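Local coordinates for protein glutathione S-transferase (PDB 4MP4) that probably catalyses the conjugation of glutathione to electrophilic substrates, as a two-domain glutathione S-transferase captured here without ligand, at residues Trp107-Ser110 / Leu115-Glu118; Glu142-Val147 / Ala171-Arg176; Ser14-Pro19 / Gln202-Leu207. All blocks are in the same frame, centred on the assembly; numbering follows the deposited sequence.

Contact 1: residues Trp107-Ser110 / Leu115-Glu118; sequences WLRS and LRTE
Arg116 lays one face of its guanidinium group against the last backbone carbonyls of helix 95-110. Arg109 O stands over the centre of that face, 3.1 Å above the guanidinium plane, and the gap from Arg109 O to Arg116 CZ is 3.2 Å. An oxygen placed there points at the flat of the group and not at its N-H bonds: although Arg109 O lies 3.3 Å from Arg116 NH1 and equally far from Arg116 NH2, the angles are too poor for hydrogen bonds, and what remains is a face-on electrostatic contact. Leu108 O, one residue earlier, comes within 3.7 Å of Arg116 NE at a slant. The arginine side chain runs out straight from helix 113-118 and then turns at chi3 (-76°), a bend that swings the guanidinium flat over the helix end. Part of its polar grip comes from the turn just past helix 95-110, where Arg116 NH1 is hydrogen-bonded to Asp111 O; Arg116 NE is also bonded just outside the two segments.

Arg109 reaches the same spot from another direction. Its side chain starts away from helix 113-118 but bends at chi2 (77°), so that Arg109 NH1 ends 3.5 Å from Arg116 NH2. The two guanidinium planes are nearly perpendicular, 84° apart, with Arg116 NH2 lying at the edge of the Arg109 group. Farther out, Arg109 makes a cation-pi contact with Tyr20, and Arg109 and Ser110 pack on Ser110 and Arg109, respectively, of the second subunit, which brings the joint to the dimer interface. Two like charges this close should cost energy. The carbonyl oxygens at the C-terminal end of helix 95-110, which carry partial negative charge, probably repay part of it by attracting the Arg116 cation.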
# COMPACT_ATOMS: atom_id res chain seq x y z
N TRP A 107 5.82 -2.98 0.60
CA TRP A 107 7.10 -2.37 0.88
C TRP A 107 7.67 -1.63 -0.33
O TRP A 107 8.11 -0.48 -0.22
CB TRP A 107 8.04 -3.45 1.39
CG TRP A 107 9.42 -2.99 1.54
CD1 TRP A 107 9.89 -2.08 2.45
CD2 TRP A 107 10.54 -3.42 0.76
NE1 TRP A 107 11.26 -1.92 2.28
CE2 TRP A 107 11.67 -2.72 1.26
CE3 TRP A 107 10.69 -4.30 -0.30
CZ2 TRP A 107 12.93 -2.91 0.71
CZ3 TRP A 107 11.94 -4.48 -0.84
CH2 TRP A 107 13.05 -3.78 -0.33
N LEU A 108 7.65 -2.30 -1.49
CA LEU A 108 8.03 -1.65 -2.76
C LEU A 108 7.19 -0.42 -3.05
O LEU A 108 7.70 0.57 -3.57
CB LEU A 108 7.89 -2.63 -3.94
CG LEU A 108 8.80 -3.84 -3.95
CD1 LEU A 108 8.38 -4.83 -5.03
CD2 LEU A 108 10.26 -3.39 -4.11
N ARG A 109 5.89 -0.47 -2.76
CA ARG A 109 4.98 0.65 -3.03
C ARG A 109 5.26 1.87 -2.17
O ARG A 109 5.23 2.99 -2.66
CB ARG A 109 3.52 0.24 -2.85
CG ARG A 109 2.52 1.40 -2.88
CD ARG A 109 2.27 1.88 -4.29
NE ARG A 109 1.50 3.13 -4.38
CZ ARG A 109 2.04 4.35 -4.39
NH1 ARG A 109 3.36 4.53 -4.27
NH2 ARG A 109 1.25 5.42 -4.49
N SER A 110 5.56 1.65 -0.89
CA SER A 110 5.58 2.72 0.10
C SER A 110 6.93 3.09 0.70
O SER A 110 7.13 4.23 1.11
CB SER A 110 4.63 2.39 1.25
OG SER A 110 3.29 2.48 0.80
N LEU A 115 14.76 6.24 -3.52
CA LEU A 115 15.04 5.53 -4.76
C LEU A 115 14.04 5.84 -5.87
O LEU A 115 14.42 6.16 -7.01
CB LEU A 115 15.07 4.02 -4.49
CG LEU A 115 15.40 3.11 -5.67
CD1 LEU A 115 16.70 3.55 -6.32
CD2 LEU A 115 15.46 1.65 -5.19
N ARG A 116 12.75 5.75 -5.54
CA ARG A 116 11.69 6.08 -6.49
C ARG A 116 11.78 7.54 -6.94
O ARG A 116 11.61 7.85 -8.12
CB ARG A 116 10.31 5.77 -5.91
CG ARG A 116 10.04 4.27 -5.81
CD ARG A 116 8.63 3.98 -5.29
NE ARG A 116 8.52 4.20 -3.85
CZ ARG A 116 7.62 4.99 -3.27
NH1 ARG A 116 7.61 5.12 -1.96
NH2 ARG A 116 6.71 5.63 -4.00
N THR A 117 12.08 8.43 -6.01
CA THR A 117 12.19 9.85 -6.32
C THR A 117 13.41 10.15 -7.20
O THR A 117 13.32 10.92 -8.15
CB THR A 117 12.29 10.68 -5.03
OG1 THR A 117 11.12 10.47 -4.24
CG2 THR A 117 12.40 12.15 -5.34
N GLU A 118 14.55 9.53 -6.90
CA GLU A 118 15.81 9.88 -7.55
C GLU A 118 16.05 9.06 -8.81
O GLU A 118 16.95 9.35 -9.60
CB GLU A 118 16.99 9.71 -6.56
CG GLU A 118 16.95 10.71 -5.38
CD GLU A 118 18.00 10.46 -4.29
OE1 GLU A 118 19.15 10.08 -4.61
OE2 GLU A 118 17.68 10.64 -3.10

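Contact 2: residues Glu142-Val147 / Ala171-Arg176; sequences EKLFFV and ALMLQR
Two helices of the all-helical C-terminal domain, 135-151 and 165-178, meet here through a small patch of hydrocarbon. The local axes run broadly antiparallel, at 139° between their N-to-C directions, and come no closer than 11.2 Å, a spacing bridged by the side chains. Leu144 carries the contact from the first helix. Its CG lies anti to the backbone N (chi1 174°), which directs the forked end across the gap, and Met173 CG rests against both prongs, 3.7 Å from Leu144 CD2 and 3.9 Å from Leu144 CD1. The methionine chain then bends at chi2 and again at chi3, carrying its sulfur and terminal methyl off toward helix 95-110. Leu144 CD2 has a second neighbour, Leu174 CD2, at 3.8 Å. That same Leu174 methyl also meets Phe145 at the ring edge, near the ring plane, with Leu174 CD2 4.1 Å from Phe145 CE1; the aromatic face takes no part in this pair. Beyond the two segments, Trp107 and Leu112 close on Leu144, while Leu188 of helix 186-196 and Leu177 pack on Phe145. The interlocking of leucine, methionine and aromatic side chains between antiparallel neighbours is the kind of apolar packing that builds the core of the helical bundle in the glutathione S-transferase fold.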
# COMPACT_ATOMS: atom_id res chain seq x y z
N GLU A 142 20.60 -0.08 -1.12
CA GLU A 142 21.21 -1.16 -0.34
C GLU A 142 20.18 -2.02 0.38
O GLU A 142 20.32 -3.24 0.47
CB GLU A 142 22.22 -0.59 0.67
CG GLU A 142 23.58 -0.31 0.07
CD GLU A 142 24.26 -1.57 -0.46
OE1 GLU A 142 23.94 -2.68 0.04
OE2 GLU A 142 25.10 -1.45 -1.38
N LYS A 143 19.15 -1.35 0.90
CA LYS A 143 18.07 -2.04 1.57
C LYS A 143 17.32 -2.93 0.58
O LYS A 143 16.94 -4.05 0.91
CB LYS A 143 17.15 -1.01 2.21
CG LYS A 143 16.23 -1.59 3.25
CD LYS A 143 15.51 -0.46 3.95
CE LYS A 143 14.23 -0.94 4.62
NZ LYS A 143 13.24 0.17 4.66
N LEU A 144 17.14 -2.43 -0.64
CA LEU A 144 16.56 -3.20 -1.73
C LEU A 144 17.43 -4.41 -2.06
O LEU A 144 16.92 -5.52 -2.22
CB LEU A 144 16.40 -2.31 -2.98
CG LEU A 144 15.94 -3.01 -4.27
CD1 LEU A 144 14.52 -3.58 -4.11
CD2 LEU A 144 16.00 -2.09 -5.50
N PHE A 145 18.73 -4.20 -2.18
CA PHE A 145 19.65 -5.30 -2.50
C PHE A 145 19.63 -6.34 -1.38
O PHE A 145 19.66 -7.54 -1.63
CB PHE A 145 21.09 -4.80 -2.68
CG PHE A 145 21.28 -3.84 -3.81
CD1 PHE A 145 20.45 -3.87 -4.92
CD2 PHE A 145 22.32 -2.90 -3.77
CE1 PHE A 145 20.64 -2.97 -5.97
CE2 PHE A 145 22.52 -2.01 -4.81
CZ PHE A 145 21.68 -2.05 -5.91
N PHE A 146 19.62 -5.86 -0.14
CA PHE A 146 19.62 -6.76 1.01
C PHE A 146 18.42 -7.69 0.96
O PHE A 146 18.57 -8.91 0.96
CB PHE A 146 19.63 -5.97 2.33
CG PHE A 146 19.50 -6.84 3.55
CD1 PHE A 146 20.62 -7.41 4.14
CD2 PHE A 146 18.25 -7.10 4.11
CE1 PHE A 146 20.50 -8.21 5.27
CE2 PHE A 146 18.12 -7.90 5.24
CZ PHE A 146 19.24 -8.45 5.81
N VAL A 147 17.23 -7.10 0.86
CA VAL A 147 15.97 -7.85 0.80
C VAL A 147 15.86 -8.80 -0.39
O VAL A 147 15.45 -9.94 -0.24
CB VAL A 147 14.77 -6.88 0.83
CG1 VAL A 147 13.44 -7.66 0.71
CG2 VAL A 147 14.79 -6.04 2.11
N ALA A 171 11.61 -6.60 -10.23
CA ALA A 171 12.43 -6.34 -11.41
C ALA A 171 12.37 -4.88 -11.83
O ALA A 171 13.40 -4.27 -12.12
CB ALA A 171 12.05 -7.25 -12.57
N LEU A 172 11.16 -4.31 -11.89
CA LEU A 172 11.04 -2.92 -12.31
C LEU A 172 11.82 -2.02 -11.35
O LEU A 172 12.53 -1.12 -11.77
CB LEU A 172 9.57 -2.48 -12.44
CG LEU A 172 9.42 -1.00 -12.85
CD1 LEU A 172 8.18 -0.80 -13.73
CD2 LEU A 172 9.42 -0.02 -11.61
N MET A 173 11.68 -2.30 -10.06
CA MET A 173 12.41 -1.56 -9.02
C MET A 173 13.90 -1.65 -9.26
O MET A 173 14.59 -0.63 -9.22
CB MET A 173 12.07 -2.09 -7.63
CG MET A 173 12.55 -1.19 -6.51
SD MET A 173 11.87 0.50 -6.51
CE MET A 173 10.30 0.31 -5.68
N LEU A 174 14.39 -2.86 -9.51
CA LEU A 174 15.82 -3.04 -9.76
C LEU A 174 16.27 -2.34 -11.06
O LEU A 174 17.38 -1.82 -11.14
CB LEU A 174 16.18 -4.52 -9.79
CG LEU A 174 16.19 -5.28 -8.46
CD1 LEU A 174 16.21 -6.78 -8.70
CD2 LEU A 174 17.40 -4.88 -7.66
N GLN A 175 15.37 -2.31 -12.05
CA GLN A 175 15.65 -1.72 -13.34
C GLN A 175 15.87 -0.22 -13.24
O GLN A 175 16.60 0.35 -14.06
CB GLN A 175 14.53 -2.05 -14.34
CG GLN A 175 14.66 -3.43 -15.02
CD GLN A 175 15.79 -3.48 -16.06
OE1 GLN A 175 16.92 -3.09 -15.79
NE2 GLN A 175 15.47 -3.96 -17.25
N ARG A 176 15.27 0.41 -12.24
CA ARG A 176 15.47 1.83 -11.98
C ARG A 176 16.95 2.09 -11.76
O ARG A 176 17.47 3.14 -12.11
CB ARG A 176 14.67 2.29 -10.74
CG ARG A 176 13.19 2.04 -10.84
CD ARG A 176 12.44 2.33 -9.53
NE ARG A 176 11.88 3.67 -9.63
CZ ARG A 176 10.59 3.95 -9.64
NH1 ARG A 176 9.70 2.99 -9.48
NH2 ARG A 176 10.20 5.20 -9.77

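Contact 3: residues Ser14-Pro19 / Gln202-Leu207; sequences SQFLSP and QKWLAL
Phe16 and Trp204 lean on each other at an angle between stacking and edge-to-face: the phenyl plane and that of the six-membered indole ring are 48° apart, with centroids 5.2 Å from each other. The nearest corner of the phenyl ring, Phe16 CD2, sits over one indole face, displaced toward the rim, and comes 3.5 Å from Trp204 CH2. Leu207, one turn farther along the helix, takes the phenyl ring in a different way. Its side chain crosses that of Phe16 at about a right angle and brings Leu207 CD2 to the ring edge, 3.7 Å from Phe16 CE2. Phe16 can reach the side of the helix because its CG is turned beside the backbone N (chi1 -73°), on a residue whose backbone has the left-handed helical conformation (phi 56°).

A water ties the polar rim of the indole to the loop. It lies in the indole plane, accepts from Trp204 NE1 at 2.8 Å, and donates to Phe16 O at 2.7 Å and to Ser18 O at 3.0 Å; one molecule thus serves the indole N-H and two loop carbonyls, which helps to hold the rotation of the tryptophan against the loop. Asp13 steadies that loop from the strand side by accepting hydrogen bonds from Leu17 N and Ser18 N, and Ser18 OG caps the next helix by bonding Ala21 N. The contact therefore lies where strand 8-13 of the thioredoxin-like domain passes into helix 19-30, with Phe22 and Phe25 of that helix against Trp204, and helix 199-215 of the C-terminal domain packed alongside.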
# COMPACT_ATOMS: atom_id res chain seq x y z
N SER A 14 -0.51 8.78 -20.27
CA SER A 14 -0.32 8.81 -21.71
C SER A 14 1.12 8.45 -22.14
O SER A 14 1.35 8.03 -23.27
CB SER A 14 -0.68 10.18 -22.27
OG SER A 14 0.29 11.14 -21.89
N GLN A 15 2.08 8.61 -21.24
CA GLN A 15 3.44 8.28 -21.59
C GLN A 15 3.86 6.89 -21.13
O GLN A 15 5.00 6.51 -21.30
CB GLN A 15 4.41 9.32 -21.03
CG GLN A 15 4.66 10.53 -21.92
CD GLN A 15 5.44 11.58 -21.18
OE1 GLN A 15 6.63 11.80 -21.43
NE2 GLN A 15 4.78 12.23 -20.21
N PHE A 16 2.92 6.15 -20.54
CA PHE A 16 3.17 4.78 -20.08
C PHE A 16 4.35 4.64 -19.12
O PHE A 16 5.02 3.62 -19.12
CB PHE A 16 3.39 3.85 -21.27
CG PHE A 16 2.15 3.55 -22.05
CD1 PHE A 16 1.53 4.55 -22.81
CD2 PHE A 16 1.61 2.28 -22.03
CE1 PHE A 16 0.37 4.28 -23.52
CE2 PHE A 16 0.45 1.99 -22.75
CZ PHE A 16 -0.17 3.00 -23.50
N LEU A 17 4.58 5.66 -18.31
CA LEU A 17 5.69 5.67 -17.36
C LEU A 17 5.32 5.08 -16.01
O LEU A 17 6.19 4.81 -15.19
CB LEU A 17 6.19 7.10 -17.13
CG LEU A 17 6.74 7.89 -18.32
CD1 LEU A 17 7.29 9.20 -17.85
CD2 LEU A 17 7.82 7.09 -19.06
N SER A 18 4.03 4.89 -15.78
CA SER A 18 3.55 4.43 -14.48
C SER A 18 3.94 2.99 -14.17
O SER A 18 3.64 2.08 -14.94
CB SER A 18 2.03 4.57 -14.39
OG SER A 18 1.55 3.92 -13.23
N PRO A 19 4.60 2.77 -13.03
CA PRO A 19 4.97 1.40 -12.63
C PRO A 19 3.74 0.59 -12.14
O PRO A 19 3.74 -0.63 -12.24
CB PRO A 19 5.97 1.64 -11.50
CG PRO A 19 5.49 2.95 -10.88
CD PRO A 19 5.04 3.78 -12.05
N GLN A 202 7.20 -8.03 -21.86
CA GLN A 202 7.59 -7.74 -23.23
C GLN A 202 6.41 -7.08 -23.97
O GLN A 202 6.60 -6.17 -24.76
CB GLN A 202 8.04 -9.05 -23.88
CG GLN A 202 9.23 -8.98 -24.82
CD GLN A 202 10.45 -8.24 -24.29
OE1 GLN A 202 11.05 -7.46 -25.02
NE2 GLN A 202 10.82 -8.48 -23.03
N LYS A 203 5.19 -7.51 -23.67
CA LYS A 203 4.00 -6.94 -24.33
C LYS A 203 3.74 -5.48 -23.92
O LYS A 203 3.31 -4.68 -24.75
CB LYS A 203 2.75 -7.81 -24.14
CG LYS A 203 2.67 -8.97 -25.13
CD LYS A 203 1.67 -10.08 -24.73
CE LYS A 203 0.23 -9.75 -25.09
NZ LYS A 203 -0.01 -9.52 -26.56
N TRP A 204 4.00 -5.17 -22.65
CA TRP A 204 4.01 -3.78 -22.18
C TRP A 204 5.01 -2.92 -22.96
O TRP A 204 4.65 -1.86 -23.48
CB TRP A 204 4.34 -3.72 -20.67
CG TRP A 204 4.29 -2.32 -20.06
CD1 TRP A 204 5.35 -1.57 -19.62
CD2 TRP A 204 3.12 -1.53 -19.80
NE1 TRP A 204 4.91 -0.38 -19.10
CE2 TRP A 204 3.55 -0.32 -19.20
CE3 TRP A 204 1.75 -1.72 -20.02
CZ2 TRP A 204 2.66 0.70 -18.82
CZ3 TRP A 204 0.86 -0.71 -19.64
CH2 TRP A 204 1.33 0.48 -19.05
N LEU A 205 6.26 -3.39 -23.04
CA LEU A 205 7.34 -2.63 -23.67
C LEU A 205 7.07 -2.31 -25.13
O LEU A 205 7.42 -1.24 -25.62
CB LEU A 205 8.68 -3.35 -23.51
CG LEU A 205 8.99 -3.76 -22.07
CD1 LEU A 205 10.36 -4.39 -21.98
CD2 LEU A 205 8.89 -2.56 -21.13
N ALA A 206 6.42 -3.23 -25.83
CA ALA A 206 6.08 -3.00 -27.24
C ALA A 206 4.91 -2.02 -27.33
O ALA A 206 4.89 -1.14 -28.20
CB ALA A 206 5.73 -4.32 -27.92
N LEU A 207 3.95 -2.18 -26.41
CA LEU A 207 2.73 -1.39 -26.41
C LEU A 207 3.07 0.07 -26.23
O LEU A 207 2.50 0.92 -26.89
CB LEU A 207 1.75 -1.85 -25.32
CG LEU A 207 0.50 -0.98 -25.09
CD1 LEU A 207 -0.40 -0.99 -26.29
CD2 LEU A 207 -0.28 -1.42 -23.85
O HOH W 1 5.47 1.71 -17.32

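Contacts 1 and 2 share one corner of the helical domain, with centres 10 Å apart. The bent methionine of contact 2 bridges them, Met173 CE lying 3.4 Å from Leu108 O, and Trp107 CH2 packs 3.7 Å from Val147 CB. A weak hydrogen bond from Arg176 NH2 to Arg116 O adds a polar tie. Contact 3 joins the two domains instead, its centre about 19 Å from the centre of contact 1 and about 20 Å from that of contact 2; it meets contact 2 where Leu172 CD2 lies 3.8 Å from Pro19 CB. In related transferases the glutathione site lies near the loop following the first strand, so contact 3 probably borders that site.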